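Local coordinates for protein Methylcobalamin\: coenzyme M methyltransferase (Methanosarcina mazei, PDB 4AY7) that transfers the methyl group of a methylated corrinoid to coenzyme M in methanogenesis, as a zinc-dependent TIM-barrel methyltransferase of the uroporphyrinogen decarboxylase family, at residues A[40-43]-A[44-47]; A[65-68]-A[69-73]; A[330-333]-A[334-337]. All coordinates share one frame; numbering follows the deposited sequence.

Contact 1: residues A[40-43]-A[44-47]; sequences GIVE and LMDV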
ATOM      1  N   GLY A  40       3.647  -5.435   9.481  1.00 21.90           N
ATOM      2  CA  GLY A  40       3.846  -5.526  10.943  1.00 21.90           C
ATOM      3  C   GLY A  40       2.996  -6.621  11.575  1.00 21.75           C
ATOM      4  O   GLY A  40       1.772  -6.602  11.426  1.00 20.72           O
ATOM      5  N   ILE A  41       3.649  -7.554  12.295  1.00 21.31           N
ATOM      6  CA  ILE A  41       2.935  -8.692  12.933  1.00 21.46           C
ATOM      7  C   ILE A  41       3.399  -8.787  14.366  1.00 22.22           C
ATOM      8  O   ILE A  41       4.573  -8.533  14.658  1.00 22.22           O
ATOM      9  CB  ILE A  41       3.025 -10.010  12.119  1.00 21.52           C
ATOM     10  CG1 ILE A  41       4.449 -10.558  12.083  1.00 21.91           C
ATOM     11  CG2 ILE A  41       2.565  -9.790  10.680  1.00 20.90           C
ATOM     12  CD1 ILE A  41       4.597 -11.942  11.472  1.00 21.25           C
ATOM     13  N   VAL A  42       2.450  -9.058  15.244  1.00 22.71           N
ATOM     14  CA  VAL A  42       2.695  -9.085  16.679  1.00 23.46           C
ATOM     15  C   VAL A  42       3.801 -10.055  17.035  1.00 24.04           C
ATOM     16  O   VAL A  42       4.563  -9.758  17.927  1.00 25.17           O
ATOM     17  CB  VAL A  42       1.402  -9.381  17.479  1.00 23.96           C
ATOM     18  CG1 VAL A  42       1.663  -9.494  18.987  1.00 25.16           C
ATOM     19  CG2 VAL A  42       0.343  -8.320  17.183  1.00 23.10           C
ATOM     20  N   GLU A  43       3.869 -11.218  16.391  1.00 25.17           N
ATOM     21  CA  GLU A  43       4.932 -12.220  16.678  1.00 25.86           C
ATOM     22  C   GLU A  43       6.316 -11.555  16.550  1.00 25.82           C
ATOM     23  O   GLU A  43       7.199 -11.752  17.415  1.00 26.74           O
ATOM     24  CB  GLU A  43       4.834 -13.461  15.804  1.00 27.55           C
ATOM     25  CG  GLU A  43       5.985 -14.480  16.025  1.00 29.31           C
ATOM     26  CD  GLU A  43       5.778 -15.891  15.412  1.00 30.18           C
ATOM     27  OE1 GLU A  43       4.705 -16.217  14.802  1.00 28.80           O
ATOM     28  OE2 GLU A  43       6.735 -16.707  15.582  1.00 29.62           O
ATOM     29  N   LEU A  44       6.492 -10.738  15.525  1.00 24.50           N
ATOM     30  CA  LEU A  44       7.790 -10.101  15.239  1.00 24.57           C
ATOM     31  C   LEU A  44       7.969  -8.870  16.152  1.00 23.87           C
ATOM     32  O   LEU A  44       9.079  -8.630  16.678  1.00 24.21           O
ATOM     33  CB  LEU A  44       7.949  -9.763  13.752  1.00 23.93           C
ATOM     34  CG  LEU A  44       8.137 -11.029  12.899  1.00 25.05           C
ATOM     35  CD1 LEU A  44       8.360 -10.665  11.451  1.00 24.27           C
ATOM     36  CD2 LEU A  44       9.254 -11.944  13.464  1.00 26.44           C
ATOM     37  N   MET A  45       6.871  -8.173  16.455  1.00 23.22           N
ATOM     38  CA  MET A  45       6.952  -7.060  17.436  1.00 24.08           C
ATOM     39  C   MET A  45       7.553  -7.616  18.718  1.00 25.91           C
ATOM     40  O   MET A  45       8.437  -6.997  19.253  1.00 26.29           O
ATOM     41  CB  MET A  45       5.595  -6.458  17.786  1.00 23.91           C
ATOM     42  CG  MET A  45       4.935  -5.744  16.617  1.00 23.89           C
ATOM     43  SD  MET A  45       3.296  -5.281  17.176  1.00 25.23           S
ATOM     44  CE  MET A  45       2.393  -5.044  15.611  1.00 23.27           C
ATOM     45  N   ASP A  46       7.022  -8.734  19.189  1.00 27.05           N
ATOM     46  CA  ASP A  46       7.529  -9.409  20.403  1.00 30.33           C
ATOM     47  C   ASP A  46       9.001  -9.855  20.290  1.00 30.38           C
ATOM     48  O   ASP A  46       9.769  -9.580  21.189  1.00 31.87           O
ATOM     49  CB  ASP A  46       6.610 -10.591  20.763  1.00 32.51           C
ATOM     50  CG  ASP A  46       5.303 -10.119  21.402  1.00 35.72           C
ATOM     51  OD1 ASP A  46       5.108  -8.889  21.579  1.00 38.22           O
ATOM     52  OD2 ASP A  46       4.460 -10.946  21.766  1.00 38.41           O
ATOM     53  N   VAL A  47       9.392 -10.494  19.187  1.00 30.22           N
ATOM     54  CA  VAL A  47      10.761 -11.072  19.031  1.00 30.27           C
ATOM     55  C   VAL A  47      11.811  -9.961  19.097  1.00 31.02           C
ATOM     56  O   VAL A  47      12.741 -10.018  19.910  1.00 31.23           O
ATOM     57  CB  VAL A  47      10.924 -11.847  17.703  1.00 30.87           C
ATOM     58  CG1 VAL A  47      12.385 -12.178  17.431  1.00 32.46           C
ATOM     59  CG2 VAL A  47      10.092 -13.149  17.656  1.00 30.41           C
TER

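Contact 2: residues A[65-68]-A[69-73]; sequences LALA and NHELS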
ATOM      1  N   LEU A  65      11.332  -3.401  13.021  1.00 26.16           N
ATOM      2  CA  LEU A  65      10.209  -4.267  12.744  1.00 26.23           C
ATOM      3  C   LEU A  65      10.048  -4.601  11.246  1.00 27.86           C
ATOM      4  O   LEU A  65       9.596  -5.768  10.882  1.00 27.14           O
ATOM      5  CB  LEU A  65       8.948  -3.669  13.214  1.00 25.53           C
ATOM      6  CG  LEU A  65       7.660  -4.425  13.075  1.00 24.68           C
ATOM      7  CD1 LEU A  65       7.698  -5.771  13.854  1.00 25.25           C
ATOM      8  CD2 LEU A  65       6.580  -3.477  13.558  1.00 25.31           C
ATOM      9  N   ALA A  66      10.362  -3.616  10.375  1.00 27.94           N
ATOM     10  CA  ALA A  66      10.258  -3.856   8.902  1.00 27.78           C
ATOM     11  C   ALA A  66      11.238  -4.906   8.422  1.00 29.71           C
ATOM     12  O   ALA A  66      10.934  -5.818   7.584  1.00 25.68           O
ATOM     13  CB  ALA A  66      10.545  -2.570   8.139  1.00 26.95           C
ATOM     14  N   LEU A  67      12.445  -4.768   8.938  1.00 29.83           N
ATOM     15  CA  LEU A  67      13.503  -5.631   8.528  1.00 31.80           C
ATOM     16  C   LEU A  67      13.198  -7.038   9.020  1.00 32.80           C
ATOM     17  O   LEU A  67      13.591  -8.002   8.376  1.00 33.72           O
ATOM     18  CB  LEU A  67      14.851  -5.183   9.080  1.00 31.97           C
ATOM     19  CG  LEU A  67      15.513  -4.012   8.362  1.00 34.12           C
ATOM     20  CD1 LEU A  67      16.422  -4.413   7.192  1.00 34.14           C
ATOM     21  CD2 LEU A  67      14.425  -3.130   7.797  1.00 34.77           C
ATOM     22  N   ALA A  68      12.502  -7.138  10.155  1.00 32.88           N
ATOM     23  CA  ALA A  68      12.228  -8.415  10.787  1.00 33.05           C
ATOM     24  C   ALA A  68      11.317  -9.248   9.911  1.00 33.71           C
ATOM     25  O   ALA A  68      11.533 -10.476   9.849  1.00 37.49           O
ATOM     26  CB  ALA A  68      11.664  -8.235  12.222  1.00 32.85           C
ATOM     27  N   ASN A  69      10.346  -8.623   9.216  1.00 31.48           N
ATOM     28  CA  ASN A  69       9.466  -9.346   8.300  1.00 34.92           C
ATOM     29  C   ASN A  69      10.046  -9.357   6.875  1.00 36.25           C
ATOM     30  O   ASN A  69       9.279  -9.358   5.855  1.00 35.84           O
ATOM     31  CB  ASN A  69       8.006  -8.792   8.277  1.00 35.52           C
ATOM     32  CG  ASN A  69       7.003  -9.827   7.732  1.00 38.45           C
ATOM     33  OD1 ASN A  69       7.433 -10.883   7.235  1.00 41.28           O
ATOM     34  ND2 ASN A  69       5.690  -9.570   7.850  1.00 37.18           N
ATOM     35  N   HIS A  70      11.378  -9.272   6.834  1.00 34.14           N
ATOM     36  CA  HIS A  70      12.170  -9.517   5.657  1.00 32.00           C
ATOM     37  C   HIS A  70      13.157 -10.601   6.010  1.00 31.02           C
ATOM     38  O   HIS A  70      13.256 -11.627   5.340  1.00 29.25           O
ATOM     39  CB  HIS A  70      12.882  -8.234   5.205  1.00 31.37           C
ATOM     40  CG  HIS A  70      13.970  -8.479   4.227  1.00 32.26           C
ATOM     41  ND1 HIS A  70      13.743  -9.089   3.041  1.00 35.48           N
ATOM     42  CD2 HIS A  70      15.329  -8.230   4.294  1.00 32.71           C
ATOM     43  CE1 HIS A  70      14.911  -9.224   2.372  1.00 35.93           C
ATOM     44  NE2 HIS A  70      15.885  -8.691   3.137  1.00 33.96           N
ATOM     45  N   GLU A  71      13.901 -10.363   7.063  1.00 30.99           N
ATOM     46  CA  GLU A  71      14.963 -11.266   7.455  1.00 33.84           C
ATOM     47  C   GLU A  71      14.456 -12.607   8.064  1.00 31.84           C
ATOM     48  O   GLU A  71      15.021 -13.636   7.776  1.00 32.73           O
ATOM     49  CB  GLU A  71      16.018 -10.504   8.292  1.00 38.63           C
ATOM     50  CG  GLU A  71      16.749  -9.492   7.373  1.00 45.09           C
ATOM     51  CD  GLU A  71      17.885  -8.677   8.015  1.00 54.41           C
ATOM     52  OE1 GLU A  71      18.256  -8.952   9.181  1.00 61.37           O
ATOM     53  OE2 GLU A  71      18.420  -7.752   7.328  1.00 61.21           O
ATOM     54  N   LEU A  72      13.354 -12.594   8.807  1.00 29.02           N
ATOM     55  CA  LEU A  72      12.776 -13.805   9.354  1.00 28.99           C
ATOM     56  C   LEU A  72      11.719 -14.481   8.448  1.00 28.45           C
ATOM     57  O   LEU A  72      11.479 -15.709   8.555  1.00 28.53           O
ATOM     58  CB  LEU A  72      12.211 -13.529  10.759  1.00 29.07           C
ATOM     59  CG  LEU A  72      13.298 -13.283  11.795  1.00 29.33           C
ATOM     60  CD1 LEU A  72      12.727 -12.702  13.072  1.00 29.79           C
ATOM     61  CD2 LEU A  72      14.034 -14.595  12.072  1.00 30.86           C
ATOM     62  N   SER A  73      11.059 -13.725   7.553  1.00 26.94           N
ATOM     63  CA  SER A  73       9.960 -14.303   6.786  1.00 25.90           C
ATOM     64  C   SER A  73      10.360 -14.767   5.380  1.00 25.61           C
ATOM     65  O   SER A  73       9.710 -15.638   4.828  1.00 27.06           O
ATOM     66  CB  SER A  73       8.820 -13.323   6.623  1.00 25.23           C
ATOM     67  OG  SER A  73       9.288 -12.190   5.865  1.00 26.04           O
TER

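Contact 3: residues A[330-333]-A[334-337]; sequences MTPL and ENVK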
ATOM      1  N   MET A 330      -2.133 -10.382  13.986  1.00 25.38           N
ATOM      2  CA  MET A 330      -1.972 -11.674  14.656  1.00 26.58           C
ATOM      3  C   MET A 330      -1.601 -12.832  13.739  1.00 25.98           C
ATOM      4  O   MET A 330      -1.583 -13.993  14.187  1.00 25.89           O
ATOM      5  CB  MET A 330      -3.219 -12.041  15.461  1.00 28.02           C
ATOM      6  CG  MET A 330      -3.419 -11.107  16.628  1.00 30.59           C
ATOM      7  SD  MET A 330      -2.099 -11.185  17.880  1.00 30.81           S
ATOM      8  CE  MET A 330      -2.176 -12.793  18.665  1.00 30.95           C
ATOM      9  N   THR A 331      -1.231 -12.539  12.485  1.00 23.12           N
ATOM     10  CA  THR A 331      -0.720 -13.564  11.607  1.00 23.25           C
ATOM     11  C   THR A 331       0.587 -14.229  12.134  1.00 23.29           C
ATOM     12  O   THR A 331       1.586 -13.543  12.381  1.00 22.99           O
ATOM     13  CB  THR A 331      -0.488 -12.979  10.209  1.00 21.72           C
ATOM     14  OG1 THR A 331      -1.736 -12.447   9.757  1.00 21.20           O
ATOM     15  CG2 THR A 331      -0.018 -14.036   9.235  1.00 21.27           C
ATOM     16  N   PRO A 332       0.576 -15.529  12.292  1.00 23.98           N
ATOM     17  CA  PRO A 332       1.851 -16.191  12.656  1.00 24.30           C
ATOM     18  C   PRO A 332       2.923 -16.067  11.606  1.00 24.19           C
ATOM     19  O   PRO A 332       2.629 -16.106  10.365  1.00 23.62           O
ATOM     20  CB  PRO A 332       1.480 -17.628  12.888  1.00 25.32           C
ATOM     21  CG  PRO A 332      -0.014 -17.688  12.936  1.00 25.81           C
ATOM     22  CD  PRO A 332      -0.551 -16.470  12.243  1.00 24.93           C
ATOM     23  N   LEU A 333       4.159 -15.910  12.064  1.00 24.66           N
ATOM     24  CA  LEU A 333       5.325 -15.896  11.185  1.00 25.09           C
ATOM     25  C   LEU A 333       5.324 -17.079  10.170  1.00 25.33           C
ATOM     26  O   LEU A 333       5.615 -16.886   8.964  1.00 25.19           O
ATOM     27  CB  LEU A 333       6.617 -15.886  12.005  1.00 26.16           C
ATOM     28  CG  LEU A 333       7.945 -15.882  11.239  1.00 26.88           C
ATOM     29  CD1 LEU A 333       7.964 -14.627  10.396  1.00 27.77           C
ATOM     30  CD2 LEU A 333       9.164 -15.908  12.174  1.00 27.32           C
ATOM     31  N   GLU A 334       5.031 -18.273  10.637  1.00 26.57           N
ATOM     32  CA  GLU A 334       5.123 -19.440   9.788  1.00 27.95           C
ATOM     33  C   GLU A 334       4.113 -19.294   8.621  1.00 25.52           C
ATOM     34  O   GLU A 334       4.285 -19.889   7.569  1.00 25.74           O
ATOM     35  CB  GLU A 334       4.861 -20.736  10.580  1.00 31.42           C
ATOM     36  CG  GLU A 334       3.481 -20.781  11.240  1.00 35.91           C
ATOM     37  CD  GLU A 334       2.977 -22.181  11.623  1.00 42.43           C
ATOM     38  OE1 GLU A 334       3.788 -23.025  12.054  1.00 44.78           O
ATOM     39  OE2 GLU A 334       1.740 -22.416  11.465  1.00 50.46           O
ATOM     40  N   ASN A 335       3.036 -18.584   8.828  1.00 24.37           N
ATOM     41  CA  ASN A 335       2.016 -18.414   7.776  1.00 23.94           C
ATOM     42  C   ASN A 335       2.556 -17.457   6.695  1.00 23.58           C
ATOM     43  O   ASN A 335       2.371 -17.703   5.501  1.00 23.80           O
ATOM     44  CB  ASN A 335       0.686 -17.930   8.353  1.00 23.34           C
ATOM     45  CG  ASN A 335      -0.024 -19.016   9.133  1.00 24.13           C
ATOM     46  OD1 ASN A 335       0.581 -20.047   9.384  1.00 24.10           O
ATOM     47  ND2 ASN A 335      -1.281 -18.810   9.498  1.00 23.65           N
ATOM     48  N   VAL A 336       3.306 -16.459   7.100  1.00 22.84           N
ATOM     49  CA  VAL A 336       3.971 -15.575   6.079  1.00 22.41           C
ATOM     50  C   VAL A 336       5.039 -16.350   5.287  1.00 22.93           C
ATOM     51  O   VAL A 336       5.141 -16.270   4.023  1.00 22.33           O
ATOM     52  CB  VAL A 336       4.647 -14.349   6.738  1.00 22.26           C
ATOM     53  CG1 VAL A 336       5.307 -13.507   5.618  1.00 22.38           C
ATOM     54  CG2 VAL A 336       3.654 -13.528   7.576  1.00 22.36           C
ATOM     55  N   LYS A 337       5.797 -17.178   5.999  1.00 23.90           N
ATOM     56  CA  LYS A 337       6.814 -17.996   5.388  1.00 25.42           C
ATOM     57  C   LYS A 337       6.254 -19.040   4.387  1.00 25.18           C
ATOM     58  O   LYS A 337       6.941 -19.470   3.472  1.00 23.91           O
ATOM     59  CB  LYS A 337       7.618 -18.753   6.454  1.00 27.37           C
ATOM     60  CG  LYS A 337       8.506 -17.850   7.277  1.00 28.40           C
ATOM     61  CD  LYS A 337       9.345 -18.593   8.273  1.00 31.02           C
ATOM     62  CE  LYS A 337      10.527 -19.200   7.555  1.00 32.76           C
ATOM     63  NZ  LYS A 337      11.291 -19.831   8.662  1.00 38.15           N
TER

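Contact 1: residues A[40-43]-A[44-47]
Two backbone amides of the next turn converge on the carbonyl oxygen of Ile41: Met45 N donates to Ile41 O over 2.9 Å, in the carbonyl plane, and Leu44 N adds a weak, bent bond to the same atom. Ile41 is the N-cap of helix 42-48, and its main-chain oxygen thus opens the run of i to i+4 bonds, continued by a nearly straight one from Asp46 N to Val42 O (2.9 Å, 171° at the hydrogen). The helix belongs to a TIM-barrel protein of the URO-D family and begins four residues after Gln38, a coenzyme M-binding residue whose OE1 accepts from Gly40 N. Around this backbone core the side chains part. Ile41 and Leu44 run alongside each other, the CG1 branch of Ile41 lying 3.8 Å from Leu44 CG. It gets there because CG1 sits between the backbone N and the carbonyl carbon (chi1 67°). Met45 stretches back the other way, its CG passing 3.4 Å from Ile41 O and its SD 3.9 Å from Val42 CA. Replacing Met45 by an alanine removes the thioether, which would probably leave Val42 CG2 without its methyl neighbour and open a gap beside Trp52 and Leu65. On the exposed side of the helix, Asp46 OD1 forms a salt bridge with Lys100 NZ. The methyl group of Met45, CE, ends 4.2 Å from Val42 CG2.

Contact 2: residues A[65-68]-A[69-73]
Leu67 and Glu71 both swing CG anti to their own carbonyl carbons (chi1 -78° and -68°), which lays the two side chains side by side on one flank of the helix. The leucine methyl CD1 comes within 3.9 Å of Glu71 OE2, a carboxylate oxygen at the end of an extended chain; the other oxygen, OE1, is engaged by Lys143 in a salt bridge. The same two residues are joined through the backbone, where Glu71 N approaches Leu67 O at 2.7 Å nearly along the C=O axis. That oxygen takes a second donor, His70 N at 3.0 Å, which comes from well above the carbonyl plane. This shared acceptor lies in the later part of helix 59-71, a helix of the TIM-barrel enzyme that packs against helices 42-48, 130-144 and 333-346. The regular pattern slackens at Asn69, whose N makes weak bonds to Leu65 O and to Ala66 O; Leu72 N again finds Ala68 O at 3.0 Å. Leu72 also rests its CB on that oxygen, 3.3 Å away. Beyond the backbone, Asn69 sends ND2 to the carbonyl of Thr39, and the imidazole of His70 bonds through ND1 to Leu75 O. At the root of that side chain, His70 CB lies 3.3 Å from Leu67 O.

Contact 3: residues A[330-333]-A[334-337]
Pro332 O serves two amides of the first turn: Asn335 N reaches it at 2.9 Å from above the carbonyl plane, and Val336 N adds a weak bond at 3.4 Å. Pro332 is the N-cap of helix 333-346, the helix that follows strand 320-323 in the TIM barrel, and its carbonyl is the first acceptor of that helix. The next one is better aligned, with Lys337 N giving a bond of 3.0 Å to Leu333 O, 165° at the hydrogen. The amide of Leu333, at the start of the helix where no earlier turn supplies a carbonyl, is taken by Glu43. A buried carboxamide is anchored as well: Asn335 ND2 donates to Leu298 O, while its flat end leans against the proline ring, ND2 lying 3.7 Å from Pro332 CD. Asn335 is directed there by CG anti to the carbonyl carbon (chi1 -72°), and the ring and the amide side chain meet at a slant. Thr331 divides its two branches, OG1 bonding to Ala328 O and CG2, anti to the backbone N, turned into the helix. This methyl touches Asn335 CB, and the side chains of Thr331 and Val336 cross at about a right angle. Where those two meet, Thr331 CG2 lies 4.1 Å from Val336 CG2.

Contacts 1, 2 and 3 are successive in sequence yet pack into one cluster on the same side of the chain's centre, their centres 9 to 12 Å apart. Leu44 of contact 1 fits against contact 2, with CD2 3.6 Å from Leu72 CD1. Contacts 1 and 3 are joined by a probable hydrogen bond, Glu43 OE1 to Leu333 N at 2.8 Å, which ties the side chain of one helix to the start of another. Between contacts 2 and 3, Ser73 CB packs 3.7 Å from Val336 CG1. Toward the active site, where coenzyme M is not bound here, the side chains of Leu65 and Thr331 are each about 7 Å from that of Gln38, and the side chain of Thr331 lies about 14 Å from the bound zinc ion.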